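Local coordinates for protein TetR family transcriptional regulator (PDB 5XS9) that probably controls transcription of biotin-metabolism genes as a two-subunit TetR-type regulator that binds operator DNA through helix-turn-helix domains, at residues His89-Glu94 / Arg150-Ala155; His19-Leu24 / Ala93-Ala98; Ala81-Leu86 / Arg172-Gly177. All blocks are in the same frame, centred on the assembly; numbering follows the deposited sequence.

Contact 1: His89-Glu94 / Arg150-Ala155; sequences HTDGAE and RLQWDA
Gln152 meets the turn formed by Thr90 and Asp91, a compact case of one long side chain carrying a contact between two distant parts of a chain. Along helix 129-155, it is Gln152 that points at the turn. Its CG lies opposite the carbonyl carbon (chi1 -74°), and the chain runs on extended, so that the side chain spans a gap across which the CA atoms of Thr90 and Gln152 stay 8.0 Å apart. At the far end, CD of Gln152 is 4.1 Å from the methyl CG2 of Thr90. It lies 4.0 Å from the backbone N of Asp91 and 3.6 Å from OD1 of that same aspartate. The amide end thus lies against both the peptide at the corner of the turn and the carboxylate, whose plane stands 70° from that of the amide. Trp153, next along the helix, packs on Ser102 of the second subunit.

His89-Gly92 form a type II beta turn closed by Gly92 N to His89 O (3.1 Å), with Asp91 at its third position, phi 62°. This turn leads directly into helix 92-101. Asp91 holds the N-cap place without capping through its side chain; OD2 instead accepts from Ile21 N, while Thr90 OG1 pairs with Asp17 O. The turn therefore lies between helix 129-155 and the end of helix 5-19, at the start of helix 92-101.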
# COMPACT_ATOMS: atom_id res chain seq x y z
N HIS A 89 -12.17 0.04 10.14
CA HIS A 89 -12.20 -1.39 10.24
C HIS A 89 -10.82 -1.97 10.26
O HIS A 89 -9.95 -1.46 9.57
CB HIS A 89 -12.96 -1.96 9.06
CG HIS A 89 -14.35 -1.41 8.98
ND1 HIS A 89 -15.39 -1.93 9.73
CD2 HIS A 89 -14.84 -0.31 8.35
CE1 HIS A 89 -16.48 -1.21 9.52
NE2 HIS A 89 -16.16 -0.21 8.72
N THR A 90 -10.61 -3.01 11.08
CA THR A 90 -9.39 -3.78 11.09
C THR A 90 -9.00 -4.27 9.65
O THR A 90 -9.80 -4.84 8.89
CB THR A 90 -9.55 -5.03 11.96
OG1 THR A 90 -10.10 -4.66 13.23
CG2 THR A 90 -8.15 -5.80 12.19
N ASP A 91 -7.77 -3.98 9.28
CA ASP A 91 -7.17 -4.37 7.98
C ASP A 91 -7.94 -3.74 6.79
O ASP A 91 -7.85 -4.17 5.66
CB ASP A 91 -7.06 -5.83 7.87
CG ASP A 91 -6.10 -6.43 8.90
OD1 ASP A 91 -5.03 -5.87 9.23
OD2 ASP A 91 -6.41 -7.53 9.29
N GLY A 92 -8.63 -2.65 7.06
CA GLY A 92 -9.51 -2.04 6.04
C GLY A 92 -8.77 -1.49 4.83
O GLY A 92 -9.20 -1.71 3.70
N ALA A 93 -7.63 -0.83 5.07
CA ALA A 93 -6.89 -0.34 3.98
C ALA A 93 -6.36 -1.49 3.12
O ALA A 93 -6.38 -1.39 1.92
CB ALA A 93 -5.76 0.60 4.44
N GLU A 94 -5.88 -2.56 3.73
CA GLU A 94 -5.38 -3.73 2.98
C GLU A 94 -6.49 -4.40 2.17
O GLU A 94 -6.29 -4.83 1.05
CB GLU A 94 -4.80 -4.78 3.94
CG GLU A 94 -4.16 -5.95 3.24
CD GLU A 94 -3.72 -7.06 4.23
OE1 GLU A 94 -3.51 -6.75 5.41
OE2 GLU A 94 -3.63 -8.24 3.81
N ARG A 150 1.02 -0.19 11.51
CA ARG A 150 1.71 0.31 12.69
C ARG A 150 0.81 0.43 13.92
O ARG A 150 1.21 0.02 14.98
CB ARG A 150 2.43 1.59 12.39
CG ARG A 150 3.59 1.34 11.42
CD ARG A 150 4.51 2.54 11.27
NE ARG A 150 4.07 3.43 10.25
CZ ARG A 150 3.41 4.58 10.47
NH1 ARG A 150 3.14 5.03 11.71
NH2 ARG A 150 2.98 5.30 9.41
N LEU A 151 -0.40 0.92 13.76
CA LEU A 151 -1.34 1.08 14.89
C LEU A 151 -1.74 -0.29 15.41
O LEU A 151 -1.81 -0.48 16.62
CB LEU A 151 -2.62 1.85 14.48
CG LEU A 151 -2.57 3.35 14.18
CD1 LEU A 151 -3.87 3.84 13.48
CD2 LEU A 151 -2.30 4.07 15.52
N GLN A 152 -1.95 -1.26 14.51
CA GLN A 152 -2.44 -2.60 14.91
C GLN A 152 -1.36 -3.35 15.66
O GLN A 152 -1.66 -4.04 16.63
CB GLN A 152 -2.95 -3.46 13.73
CG GLN A 152 -4.31 -2.93 13.29
CD GLN A 152 -4.80 -3.50 11.98
OE1 GLN A 152 -4.19 -4.42 11.38
NE2 GLN A 152 -5.91 -2.95 11.53
N TRP A 153 -0.13 -3.19 15.23
CA TRP A 153 0.95 -3.85 15.88
C TRP A 153 1.18 -3.20 17.25
O TRP A 153 1.24 -3.89 18.26
CB TRP A 153 2.23 -3.84 15.02
CG TRP A 153 2.12 -4.75 13.80
CD1 TRP A 153 1.32 -5.88 13.66
CD2 TRP A 153 2.84 -4.62 12.55
NE1 TRP A 153 1.49 -6.42 12.40
CE2 TRP A 153 2.42 -5.69 11.70
CE3 TRP A 153 3.80 -3.70 12.07
CZ2 TRP A 153 2.92 -5.86 10.37
CZ3 TRP A 153 4.30 -3.87 10.74
CH2 TRP A 153 3.86 -4.95 9.91
N ASP A 154 1.25 -1.88 17.27
CA ASP A 154 1.43 -1.13 18.48
C ASP A 154 0.35 -1.42 19.56
O ASP A 154 0.70 -1.52 20.72
CB ASP A 154 1.49 0.35 18.15
CG ASP A 154 2.12 1.12 19.22
OD1 ASP A 154 3.27 0.78 19.57
OD2 ASP A 154 1.47 2.05 19.71
N ALA A 155 -0.91 -1.62 19.17
CA ALA A 155 -1.99 -2.03 20.11
C ALA A 155 -1.73 -3.38 20.79
O ALA A 155 -2.15 -3.55 21.94
CB ALA A 155 -3.37 -2.03 19.43

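Contact 2: His19-Leu24 / Ala93-Ala98; sequences HGIADL and AELVSA
The junction between the DNA-binding domain and the larger helical domain of a TetR-type regulator is represented here by Ile21 and Leu24 packing on Leu95. Residues 19-24 link helix 5-19 to helix 26-33, the first helix of the helix-turn-helix; residues 93-98 belong to helix 92-101. Gly20 leaves helix 5-19 with positive phi, and a short turn closed by Leu24 N to Ile21 O (3.1 Å) brings both apolar side chains round to the same helix.

Ile21 makes the larger share of the contact. Its CG1 branch extends away from the backbone N (chi1 -165°) and, with chi2 also extended, carries CD1 down onto the helix, where it lies 3.8 Å from both CA and CB of Leu95. The other branch, CG2, turns to Glu94 and touches its carboxylate almost evenly, 3.8 Å from OE2 and 3.9 Å from OE1. Leu24 adds a looser touch, CD2 to Leu95 CD1 at 4.3 Å. Leu95 also packs on Leu51, Val54 and Ala55 of helix 47-58, and on Leu16 of helix 5-19.

No hydrogen bond joins the two segments themselves, but Ile21 N is bonded to OD2 of Asp91, just ahead of helix 92-101. Between the segments the contact is apolar, apart from the Ile21 methyl resting against the Glu94 carboxylate. Direction is thus supplied by the bond to Asp91, while Ile21, Leu24 and Leu95 meet by shape alone.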
# COMPACT_ATOMS: atom_id res chain seq x y z
N HIS A 19 -11.40 -10.13 14.05
CA HIS A 19 -10.34 -11.12 13.90
C HIS A 19 -9.33 -10.86 12.85
O HIS A 19 -8.37 -11.61 12.79
CB HIS A 19 -10.98 -12.50 13.64
CG HIS A 19 -11.85 -12.97 14.76
ND1 HIS A 19 -11.36 -13.21 16.02
CD2 HIS A 19 -13.18 -13.18 14.82
CE1 HIS A 19 -12.35 -13.57 16.81
NE2 HIS A 19 -13.47 -13.54 16.11
N GLY A 20 -9.53 -9.87 11.98
CA GLY A 20 -8.57 -9.57 10.96
C GLY A 20 -8.85 -10.23 9.64
O GLY A 20 -9.60 -11.19 9.52
N ILE A 21 -8.21 -9.69 8.63
CA ILE A 21 -8.48 -10.12 7.25
C ILE A 21 -8.15 -11.58 7.00
O ILE A 21 -8.88 -12.26 6.25
CB ILE A 21 -7.76 -9.21 6.25
CG1 ILE A 21 -8.33 -9.41 4.84
CG2 ILE A 21 -6.22 -9.36 6.35
CD1 ILE A 21 -7.75 -8.46 3.81
N ALA A 22 -7.12 -12.11 7.66
CA ALA A 22 -6.76 -13.53 7.43
C ALA A 22 -7.89 -14.53 7.85
O ALA A 22 -8.09 -15.54 7.21
CB ALA A 22 -5.41 -13.85 8.10
N ASP A 23 -8.65 -14.18 8.88
CA ASP A 23 -9.75 -14.99 9.38
C ASP A 23 -11.04 -14.81 8.63
O ASP A 23 -11.98 -15.52 8.91
CB ASP A 23 -10.01 -14.64 10.85
CG ASP A 23 -9.05 -15.34 11.81
OD1 ASP A 23 -9.36 -15.39 13.02
OD2 ASP A 23 -8.02 -15.86 11.34
N LEU A 24 -11.14 -13.84 7.72
CA LEU A 24 -12.34 -13.69 6.90
C LEU A 24 -12.28 -14.63 5.72
O LEU A 24 -11.72 -14.29 4.69
CB LEU A 24 -12.51 -12.28 6.38
CG LEU A 24 -13.71 -12.02 5.50
CD1 LEU A 24 -15.01 -12.40 6.21
CD2 LEU A 24 -13.69 -10.55 5.17
N ALA A 93 -7.63 -0.83 5.07
CA ALA A 93 -6.89 -0.34 3.98
C ALA A 93 -6.36 -1.49 3.12
O ALA A 93 -6.38 -1.39 1.92
CB ALA A 93 -5.76 0.60 4.44
N GLU A 94 -5.88 -2.56 3.73
CA GLU A 94 -5.38 -3.73 2.98
C GLU A 94 -6.49 -4.40 2.17
O GLU A 94 -6.29 -4.83 1.05
CB GLU A 94 -4.80 -4.78 3.94
CG GLU A 94 -4.16 -5.95 3.24
CD GLU A 94 -3.72 -7.06 4.23
OE1 GLU A 94 -3.51 -6.75 5.41
OE2 GLU A 94 -3.63 -8.24 3.81
N LEU A 95 -7.65 -4.50 2.78
CA LEU A 95 -8.78 -5.18 2.15
C LEU A 95 -9.24 -4.33 0.95
O LEU A 95 -9.45 -4.88 -0.13
CB LEU A 95 -9.91 -5.37 3.17
CG LEU A 95 -11.08 -6.30 2.76
CD1 LEU A 95 -11.75 -6.92 3.94
CD2 LEU A 95 -12.07 -5.45 2.00
N VAL A 96 -9.36 -3.01 1.12
CA VAL A 96 -9.74 -2.11 -0.02
C VAL A 96 -8.68 -2.08 -1.11
O VAL A 96 -9.04 -2.14 -2.30
CB VAL A 96 -10.16 -0.73 0.41
CG1 VAL A 96 -10.40 0.15 -0.77
CG2 VAL A 96 -11.42 -0.88 1.29
N SER A 97 -7.40 -2.09 -0.72
CA SER A 97 -6.30 -2.25 -1.72
C SER A 97 -6.43 -3.45 -2.58
O SER A 97 -6.27 -3.34 -3.79
CB SER A 97 -4.89 -2.25 -1.14
OG SER A 97 -4.76 -1.05 -0.40
N ALA A 98 -6.60 -4.62 -1.95
CA ALA A 98 -6.70 -5.85 -2.71
C ALA A 98 -7.98 -5.89 -3.54
O ALA A 98 -7.98 -6.40 -4.69
CB ALA A 98 -6.54 -7.10 -1.82

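Contact 3: Ala81-Leu86 / Arg172-Gly177; sequences ALRDAL and RQFRFG
Arg83 and Phe174 carry this buried contact by a CH-pi interaction. The methylene CD of Arg83 sits over the middle of the Phe174 ring, 3.5 Å from its centroid and only 6° off the ring normal. Arg83 reaches there because its chain is extended from CG to NE, starting with CG turned away from the backbone N (chi1 168°). The two side chains run past each other in opposite directions, so CB of Arg83 lies over the same face, toward the far rim, 3.9 Å from Phe174 CZ.

Van der Waals packing continues at the other end. The guanidinium, inclined 27° to the ring, has CB of Phe174 over one face near its rim, with Arg83 CZ to Phe174 CB at 4.2 Å. In the helical C-terminal domain of this TetR-type fold, the pair joins helix 71-87 to helix 170-186, with helix 129-155 packed against both residues through Phe143, whose ring meets that of Phe174.

Charge is handled outside the two segments: Arg83 NH2 forms a salt bridge with Glu147, and NH1 a weak hydrogen bond with Thr171. Glu147 probably limits the cost of burying the arginine and helps hold the guanidinium where its face meets Phe174 CB.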
# COMPACT_ATOMS: atom_id res chain seq x y z
N ALA A 81 -12.15 11.44 3.70
CA ALA A 81 -13.30 10.55 4.00
C ALA A 81 -12.91 9.14 3.70
O ALA A 81 -13.30 8.20 4.42
CB ALA A 81 -14.54 10.93 3.20
N LEU A 82 -12.11 8.95 2.65
CA LEU A 82 -11.67 7.62 2.31
C LEU A 82 -10.74 7.03 3.40
O LEU A 82 -10.92 5.90 3.84
CB LEU A 82 -11.01 7.62 0.91
CG LEU A 82 -10.30 6.34 0.57
CD1 LEU A 82 -11.19 5.12 0.44
CD2 LEU A 82 -9.54 6.53 -0.73
N ARG A 83 -9.72 7.79 3.82
CA ARG A 83 -8.85 7.28 4.86
C ARG A 83 -9.62 6.93 6.16
O ARG A 83 -9.40 5.91 6.81
CB ARG A 83 -7.79 8.33 5.15
CG ARG A 83 -7.00 8.01 6.43
CD ARG A 83 -5.79 8.85 6.44
NE ARG A 83 -5.15 8.83 7.74
CZ ARG A 83 -5.33 9.72 8.71
NH1 ARG A 83 -6.13 10.74 8.56
NH2 ARG A 83 -4.67 9.58 9.85
N ASP A 84 -10.53 7.82 6.54
CA ASP A 84 -11.33 7.59 7.76
C ASP A 84 -12.15 6.29 7.66
O ASP A 84 -12.16 5.46 8.60
CB ASP A 84 -12.19 8.83 8.11
CG ASP A 84 -11.36 9.99 8.79
OD1 ASP A 84 -10.17 9.87 9.33
OD2 ASP A 84 -11.94 11.08 8.79
N ALA A 85 -12.73 6.03 6.50
CA ALA A 85 -13.44 4.77 6.32
C ALA A 85 -12.53 3.56 6.41
O ALA A 85 -12.87 2.55 7.05
CB ALA A 85 -14.26 4.76 5.06
N LEU A 86 -11.31 3.65 5.86
CA LEU A 86 -10.42 2.54 5.93
C LEU A 86 -9.97 2.28 7.38
O LEU A 86 -9.83 1.13 7.82
CB LEU A 86 -9.17 2.74 5.06
CG LEU A 86 -9.41 3.03 3.57
CD1 LEU A 86 -8.14 3.53 2.87
CD2 LEU A 86 -10.03 1.81 2.89
N ARG A 172 -1.90 15.13 10.26
CA ARG A 172 -1.11 16.21 9.70
C ARG A 172 -0.17 15.65 8.59
O ARG A 172 0.04 16.28 7.58
CB ARG A 172 -0.27 16.85 10.77
CG ARG A 172 0.74 17.85 10.24
CD ARG A 172 1.30 18.70 11.37
NE ARG A 172 2.35 19.59 10.90
CZ ARG A 172 2.42 20.91 11.15
NH1 ARG A 172 1.50 21.55 11.88
NH2 ARG A 172 3.45 21.60 10.66
N GLN A 173 0.36 14.45 8.82
CA GLN A 173 1.27 13.82 7.82
C GLN A 173 0.46 13.51 6.53
O GLN A 173 0.93 13.71 5.42
CB GLN A 173 1.77 12.49 8.39
CG GLN A 173 2.60 12.62 9.66
CD GLN A 173 3.86 13.33 9.33
OE1 GLN A 173 4.56 12.92 8.41
NE2 GLN A 173 4.16 14.37 10.05
N PHE A 174 -0.76 13.01 6.73
CA PHE A 174 -1.63 12.67 5.62
C PHE A 174 -1.91 13.88 4.75
O PHE A 174 -1.76 13.82 3.51
CB PHE A 174 -2.92 12.00 6.16
CG PHE A 174 -3.84 11.53 5.07
CD1 PHE A 174 -3.43 10.52 4.16
CD2 PHE A 174 -5.11 12.12 4.89
CE1 PHE A 174 -4.28 10.07 3.16
CE2 PHE A 174 -5.99 11.67 3.89
CZ PHE A 174 -5.58 10.66 3.01
N ARG A 175 -2.23 14.99 5.39
CA ARG A 175 -2.52 16.27 4.78
C ARG A 175 -1.34 16.82 4.01
O ARG A 175 -1.48 17.40 2.95
CB ARG A 175 -3.01 17.31 5.85
CG ARG A 175 -3.15 18.72 5.27
CD ARG A 175 -3.91 19.72 6.16
NE ARG A 175 -2.95 20.23 7.14
CZ ARG A 175 -2.88 19.83 8.39
NH1 ARG A 175 -3.76 18.96 8.85
NH2 ARG A 175 -1.92 20.33 9.19
N PHE A 176 -0.17 16.60 4.53
CA PHE A 176 1.03 17.15 3.90
C PHE A 176 1.24 16.44 2.52
O PHE A 176 1.46 17.12 1.54
CB PHE A 176 2.30 16.91 4.75
CG PHE A 176 3.53 17.45 4.13
CD1 PHE A 176 3.92 18.75 4.38
CD2 PHE A 176 4.28 16.67 3.22
CE1 PHE A 176 5.01 19.29 3.73
CE2 PHE A 176 5.38 17.22 2.62
CZ PHE A 176 5.73 18.51 2.84
N GLY A 177 1.05 15.13 2.47
CA GLY A 177 1.21 14.36 1.20
C GLY A 177 0.11 14.70 0.23
O GLY A 177 0.34 14.83 -0.96

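Three contacts tie together the helices around helix 92-101 and helix 129-155. Contacts 1 and 2 have centres about 10 Å apart and share Ala93 and Glu94 of helix 92-101; Asp91 OD2 of the first lies 2.9 Å from Ile21 N of the second, joining the turn to the DNA-binding domain. Contact 3, centred about 14 Å from contact 1 and 19 Å from contact 2, belongs to the helical core. Leu86 bridges to both, its CD2 lying 3.4 Å from Val96 CG2. Helix 129-155 supplies one side of contact 1 and packs on contact 3 through Phe143. All three contacts have residues within reach of the second subunit.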